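Local coordinates for putative cellulase CEL6 (PDB 1UP3), which probably hydrolyses internal beta-1,4-glucosidic bonds of cellulose, as a family 6 endoglucanase from Mycobacterium tuberculosis, at residues D120-A125 / V155-G160; F185-S190 / S212-D217. All blocks are in the same frame, centred on the assembly; numbering follows the deposited sequence. Where two conformers were deposited one is given.

Interaction 1: residues D120-A125 / V155-G160; sequences DALAMA and VYVDAG. With BGC (beta-D-glucopyranose), chain B.
Two backbone N-H groups pinch one carboxylate oxygen between them: Asp120 N and Gly160 N approach Asp158 OD2 from opposite faces of the carboxylate plane. The bond from Asp120 N to Asp158 OD2 is 3.0 Å long and almost straight at 177°, yet it lies 50° out of that plane. Gly160 N, 3.1 Å from Asp158 OD2, closes an Asx turn just where strand 153-158 ends. Asp158 reaches across with CG anti to its own backbone N (chi1 -172°), while its other oxygen, OD1, bonds to Ser186. Three waters fill out the polar seam. One links Asp120 OD1 to Asp158 OD2, two carboxylate oxygens 4.5 Å apart. A second accepts from Leu122 N and lies by Asp158 O; a third accepts from Ala123 N and meets Asp158 OD2, and Asp158 O weakly. Beside this seam Leu122 CD1 meets Val157 CG1 at 3.8 Å, the two side chains crossing at about a right angle, and Ala123 CB rests 4.0 Å from Gly160 CA. Asp120 OD2 turns to the sugar and accepts a 2.7 Å bond from glucose O4, with Met124 CE approaching O2 of the same ring. Asp82 and Asn191 also bind this glucose. The arrangement is that of a substrate cleft at the C-terminal ends of parallel strands, as in the distorted barrel of family 6 glycoside hydrolases.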
loop_
_atom_site.group_PDB
_atom_site.type_symbol
_atom_site.label_atom_id
_atom_site.label_comp_id
_atom_site.label_asym_id
_atom_site.label_seq_id
_atom_site.Cartn_x
_atom_site.Cartn_y
_atom_site.Cartn_z
ATOM N N ASP A 120 4.532 1.502 6.265
ATOM C CA ASP A 120 4.947 2.131 7.539
ATOM C C ASP A 120 6.037 1.393 8.267
ATOM O O ASP A 120 6.598 1.959 9.192
ATOM C CB ASP A 120 3.808 2.330 8.545
ATOM C CG ASP A 120 2.605 3.055 7.992
ATOM O OD1 ASP A 120 2.737 3.853 7.035
ATOM O OD2 ASP A 120 1.471 2.875 8.523
ATOM N N ALA A 121 6.374 0.160 7.883
ATOM C CA ALA A 121 7.247 -0.632 8.772
ATOM C C ALA A 121 8.627 -0.006 8.926
ATOM O O ALA A 121 9.137 0.151 10.049
ATOM C CB ALA A 121 7.349 -2.065 8.312
ATOM N N LEU A 122 9.262 0.331 7.824
ATOM C CA LEU A 122 10.610 0.932 7.892
ATOM C C LEU A 122 10.541 2.344 8.485
ATOM O O LEU A 122 11.418 2.727 9.261
ATOM C CB LEU A 122 11.290 0.994 6.539
ATOM C CG LEU A 122 11.609 -0.354 5.867
ATOM C CD1 LEU A 122 12.371 -0.128 4.574
ATOM C CD2 LEU A 122 12.404 -1.239 6.783
ATOM N N ALA A 123 9.504 3.094 8.135
ATOM C CA ALA A 123 9.416 4.515 8.563
ATOM C C ALA A 123 9.118 4.634 10.040
ATOM O O ALA A 123 9.593 5.581 10.680
ATOM C CB ALA A 123 8.368 5.267 7.750
ATOM N N MET A 124 8.344 3.685 10.584
ATOM C CA MET A 124 7.888 3.727 11.978
ATOM C C MET A 124 8.806 2.938 12.922
ATOM O O MET A 124 8.574 2.915 14.123
ATOM C CB MET A 124 6.442 3.233 12.105
ATOM C CG MET A 124 5.707 3.850 13.295
ATOM S SD MET A 124 4.091 3.105 13.539
ATOM C CE MET A 124 3.335 3.715 12.182
ATOM N N ALA A 125 9.866 2.354 12.388
ATOM C CA ALA A 125 10.688 1.405 13.144
ATOM C C ALA A 125 11.332 2.022 14.379
ATOM O O ALA A 125 11.668 1.293 15.287
ATOM C CB ALA A 125 11.707 0.770 12.262
ATOM N N VAL A 155 8.064 -5.936 -6.882
ATOM C CA VAL A 155 8.048 -5.781 -5.413
ATOM C C VAL A 155 8.513 -4.381 -5.047
ATOM O O VAL A 155 9.600 -3.957 -5.473
ATOM C CB VAL A 155 8.914 -6.854 -4.722
ATOM C CG1 VAL A 155 8.902 -6.650 -3.185
ATOM C CG2 VAL A 155 8.430 -8.252 -5.093
ATOM N N TYR A 156 7.702 -3.699 -4.245
ATOM C CA TYR A 156 7.983 -2.326 -3.809
ATOM C C TYR A 156 7.949 -2.320 -2.288
ATOM O O TYR A 156 6.927 -2.624 -1.671
ATOM C CB TYR A 156 6.963 -1.315 -4.368
ATOM C CG TYR A 156 6.972 -1.242 -5.881
ATOM C CD1 TYR A 156 6.160 -2.078 -6.631
ATOM C CD2 TYR A 156 7.802 -0.363 -6.571
ATOM C CE1 TYR A 156 6.160 -2.062 -8.002
ATOM C CE2 TYR A 156 7.811 -0.363 -7.979
ATOM C CZ TYR A 156 7.005 -1.213 -8.674
ATOM O OH TYR A 156 6.995 -1.203 -10.054
ATOM N N VAL A 157 9.073 -2.005 -1.664
ATOM C CA VAL A 157 9.161 -1.930 -0.204
ATOM C C VAL A 157 8.653 -0.587 0.275
ATOM O O VAL A 157 9.047 0.465 -0.228
ATOM C CB VAL A 157 10.644 -2.086 0.246
ATOM C CG1 VAL A 157 10.738 -1.947 1.730
ATOM C CG2 VAL A 157 11.187 -3.425 -0.281
ATOM N N ASP A 158 7.776 -0.559 1.259
ATOM C CA ASP A 158 7.241 0.746 1.604
ATOM C C ASP A 158 8.302 1.630 2.251
ATOM O O ASP A 158 9.063 1.187 3.140
ATOM C CB ASP A 158 6.028 0.628 2.497
ATOM C CG ASP A 158 5.371 1.964 2.695
ATOM O OD1 ASP A 158 4.738 2.442 1.733
ATOM O OD2 ASP A 158 5.562 2.658 3.741
ATOM N N ALA A 159 8.263 2.931 1.912
ATOM C CA ALA A 159 9.297 3.871 2.326
ATOM C C ALA A 159 8.717 5.170 2.950
ATOM O O ALA A 159 9.400 6.205 2.963
ATOM C CB ALA A 159 10.169 4.208 1.129
ATOM N N GLY A 160 7.498 5.125 3.460
ATOM C CA GLY A 160 6.943 6.289 4.144
ATOM C C GLY A 160 6.535 7.371 3.192
ATOM O O GLY A 160 5.862 7.095 2.192
HETATM C C2 BGC B . 0.289 6.478 11.162
HETATM C C3 BGC B . -0.071 5.248 10.342
HETATM C C4 BGC B . -0.461 5.647 8.918
HETATM C C5 BGC B . 0.648 6.550 8.337
HETATM C C6 BGC B . 0.250 7.123 6.971
HETATM C C1 BGC B . 1.370 7.290 10.439
HETATM O O2 BGC B . 0.682 6.120 12.500
HETATM O O3 BGC B . -1.104 4.492 10.953
HETATM O O4 BGC B . -0.649 4.511 8.067
HETATM O O5 BGC B . 0.904 7.671 9.168
HETATM O O6 BGC B . 1.309 7.882 6.420
HETATM O O HOH W 1 4.233 4.789 4.944
HETATM O O HOH W 2 8.364 -0.661 5.129
HETATM O O HOH W 3 7.786 2.417 5.701
#

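Interaction 2: residues F185-S190 / S212-D217; sequences FSLNVS and SHYVID
The broad face of the Phe185 ring receives the CB of Tyr214, a CH-pi contact 3.5 Å from the ring centroid and 16° off its normal. Both residues have CG between backbone N and carbonyl carbon (chi1 59° and 60°), and their side chains run side by side in the same direction. Their rings are nearly parallel but slid apart, with centroids 5.3 Å apart, and barely overlap. Ser212 OG lies in the plane of the Phe185 ring at its edge, 3.2 Å from CE1, and is itself bonded to Thr209. On the sheet face that carries Phe185, Tyr214, Leu187 and Ile216, Leu187 CD1 touches Tyr214 CD2 obliquely, and Ile216 CG1 lies at the edge of the Tyr214 ring. On the opposite face of the sheet, that of Ser186 and Val215, the bump is smaller: Val215 CG2 packs on Ser186 CB at 3.7 Å. Four backbone bonds knit the parallel pair from Phe185 to Asp217. Beyond the last bridge the chain of 188-190 turns round Asp217: Asn188 ND2 donates to Asp217 O at 3.0 Å, and Ser190 N meets Asp217 OD2 at 3.1 Å from above the carboxylate plane. Lys261 N also binds that oxygen, and Ser219 OG bonds Asp217 OD1. The two strands are joined through helix 195-208, whose Ile205, Tyr201 and Ile199 cover the Phe185 face; strand 153-158 flanks the pair beside 184-187, strand 254-258 beside 213-217.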
loop_
_atom_site.group_PDB
_atom_site.type_symbol
_atom_site.label_atom_id
_atom_site.label_comp_id
_atom_site.label_asym_id
_atom_site.label_seq_id
_atom_site.Cartn_x
_atom_site.Cartn_y
_atom_site.Cartn_z
ATOM N N PHE A 185 10.469 0.926 -4.269
ATOM C CA PHE A 185 9.787 1.313 -3.048
ATOM C C PHE A 185 8.453 2.038 -3.304
ATOM O O PHE A 185 8.174 2.443 -4.417
ATOM C CB PHE A 185 10.740 2.209 -2.185
ATOM C CG PHE A 185 11.191 3.453 -2.888
ATOM C CD1 PHE A 185 12.284 3.419 -3.739
ATOM C CD2 PHE A 185 10.546 4.684 -2.690
ATOM C CE1 PHE A 185 12.724 4.564 -4.392
ATOM C CE2 PHE A 185 11.013 5.823 -3.334
ATOM C CZ PHE A 185 12.075 5.757 -4.208
ATOM N N SER A 186 7.645 2.173 -2.247
ATOM C CA SER A 186 6.371 2.886 -2.337
ATOM C C SER A 186 6.345 4.071 -1.424
ATOM O O SER A 186 6.988 4.076 -0.365
ATOM C CB SER A 186 5.178 1.942 -2.042
ATOM O OG SER A 186 5.347 1.292 -0.808
ATOM N N LEU A 187 5.610 5.091 -1.857
ATOM C CA LEU A 187 5.440 6.349 -1.112
ATOM C C LEU A 187 3.980 6.752 -0.951
ATOM O O LEU A 187 3.132 6.443 -1.794
ATOM C CB LEU A 187 6.108 7.476 -1.872
ATOM C CG LEU A 187 7.622 7.395 -2.120
ATOM C CD1 LEU A 187 8.088 8.555 -3.018
ATOM C CD2 LEU A 187 8.335 7.407 -0.765
ATOM N N ASN A 188 3.715 7.489 0.124
ATOM C CA ASN A 188 2.426 8.135 0.358
ATOM C C ASN A 188 1.289 7.196 0.724
ATOM O O ASN A 188 0.127 7.603 0.657
ATOM C CB ASN A 188 2.009 8.972 -0.867
ATOM C CG ASN A 188 1.291 10.288 -0.494
ATOM O OD1 ASN A 188 1.529 10.897 0.572
ATOM N ND2 ASN A 188 0.374 10.692 -1.343
ATOM N N VAL A 189 1.614 5.945 1.080
ATOM C CA VAL A 189 0.570 4.964 1.324
ATOM C C VAL A 189 -0.323 5.419 2.490
ATOM O O VAL A 189 0.155 5.712 3.594
ATOM C CB VAL A 189 1.133 3.506 1.534
ATOM C CG1 VAL A 189 -0.001 2.550 1.933
ATOM C CG2 VAL A 189 1.856 3.026 0.307
ATOM N N SER A 190 -1.621 5.476 2.236
ATOM C CA SER A 190 -2.583 5.968 3.177
ATOM C C SER A 190 -2.410 7.410 3.577
ATOM O O SER A 190 -3.011 7.812 4.556
ATOM C CB SER A 190 -2.671 5.067 4.423
ATOM O OG SER A 190 -2.843 3.728 4.037
ATOM N N SER A 212 16.690 2.905 -8.051
ATOM C CA SER A 212 15.475 2.118 -7.840
ATOM C C SER A 212 14.248 2.916 -8.283
ATOM O O SER A 212 14.267 4.159 -8.376
ATOM C CB SER A 212 15.342 1.686 -6.402
ATOM O OG SER A 212 15.036 2.789 -5.597
ATOM N N HIS A 213 13.182 2.189 -8.593
ATOM C CA HIS A 213 11.944 2.781 -9.067
ATOM C C HIS A 213 10.909 2.816 -7.942
ATOM O O HIS A 213 11.090 2.178 -6.907
ATOM C CB HIS A 213 11.431 1.982 -10.270
ATOM C CG HIS A 213 12.284 2.141 -11.502
ATOM N ND1 HIS A 213 13.482 1.483 -11.671
ATOM C CD2 HIS A 213 12.100 2.896 -12.616
ATOM C CE1 HIS A 213 14.014 1.842 -12.832
ATOM N NE2 HIS A 213 13.203 2.702 -13.425
ATOM N N TYR A 214 9.803 3.534 -8.144
ATOM C CA TYR A 214 8.844 3.695 -7.057
ATOM C C TYR A 214 7.422 3.892 -7.582
ATOM O O TYR A 214 7.202 4.258 -8.754
ATOM C CB TYR A 214 9.235 4.856 -6.084
ATOM C CG TYR A 214 9.327 6.205 -6.749
ATOM C CD1 TYR A 214 10.506 6.609 -7.388
ATOM C CD2 TYR A 214 8.232 7.021 -6.850
ATOM C CE1 TYR A 214 10.576 7.812 -8.054
ATOM C CE2 TYR A 214 8.295 8.233 -7.524
ATOM C CZ TYR A 214 9.443 8.617 -8.135
ATOM O OH TYR A 214 9.464 9.800 -8.852
ATOM N N VAL A 215 6.489 3.671 -6.678
ATOM C CA VAL A 215 5.094 3.971 -6.933
ATOM C C VAL A 215 4.595 4.940 -5.852
ATOM O O VAL A 215 5.147 4.963 -4.751
ATOM C CB VAL A 215 4.256 2.700 -6.943
ATOM C CG1 VAL A 215 4.638 1.812 -8.092
ATOM C CG2 VAL A 215 4.374 1.934 -5.621
ATOM N N ILE A 216 3.606 5.753 -6.203
ATOM C CA ILE A 216 3.013 6.730 -5.310
ATOM C C ILE A 216 1.506 6.352 -5.163
ATOM O O ILE A 216 0.807 6.207 -6.175
ATOM C CB ILE A 216 3.155 8.162 -5.837
ATOM C CG1 ILE A 216 4.633 8.565 -5.976
ATOM C CG2 ILE A 216 2.459 9.133 -4.901
ATOM C CD1 ILE A 216 4.857 9.824 -6.816
ATOM N N ASP A 217 1.033 6.329 -3.921
ATOM C CA ASP A 217 -0.397 6.167 -3.555
ATOM C C ASP A 217 -1.045 7.530 -3.789
ATOM O O ASP A 217 -0.796 8.492 -3.057
ATOM C CB ASP A 217 -0.560 5.748 -2.106
ATOM C CG ASP A 217 -1.918 5.291 -1.768
ATOM O OD1 ASP A 217 -2.840 5.459 -2.607
ATOM O OD2 ASP A 217 -2.175 4.706 -0.683
#

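Interactions 1 and 2 follow each other along the chain, and they lie about 9 Å apart, centre to centre. They meet where strands 153-158 and 184-187 run as neighbours in the sheet: Ala159 N lies 2.9 Å from Ser186 O, and Asp158 OD1 lies 2.9 Å from Ser186 OG, both probable hydrogen bonds. Val189 CG2 packs 3.3 Å from Asp158 OD1, so residues of both contacts crowd the same carboxylate. Each contact also reaches the glycan pocket, interaction 1 through Asp120 and Met124, interaction 2 through Val189. Asp158 thus ties a sugar-binding loop to the sheet, one oxygen serving each contact.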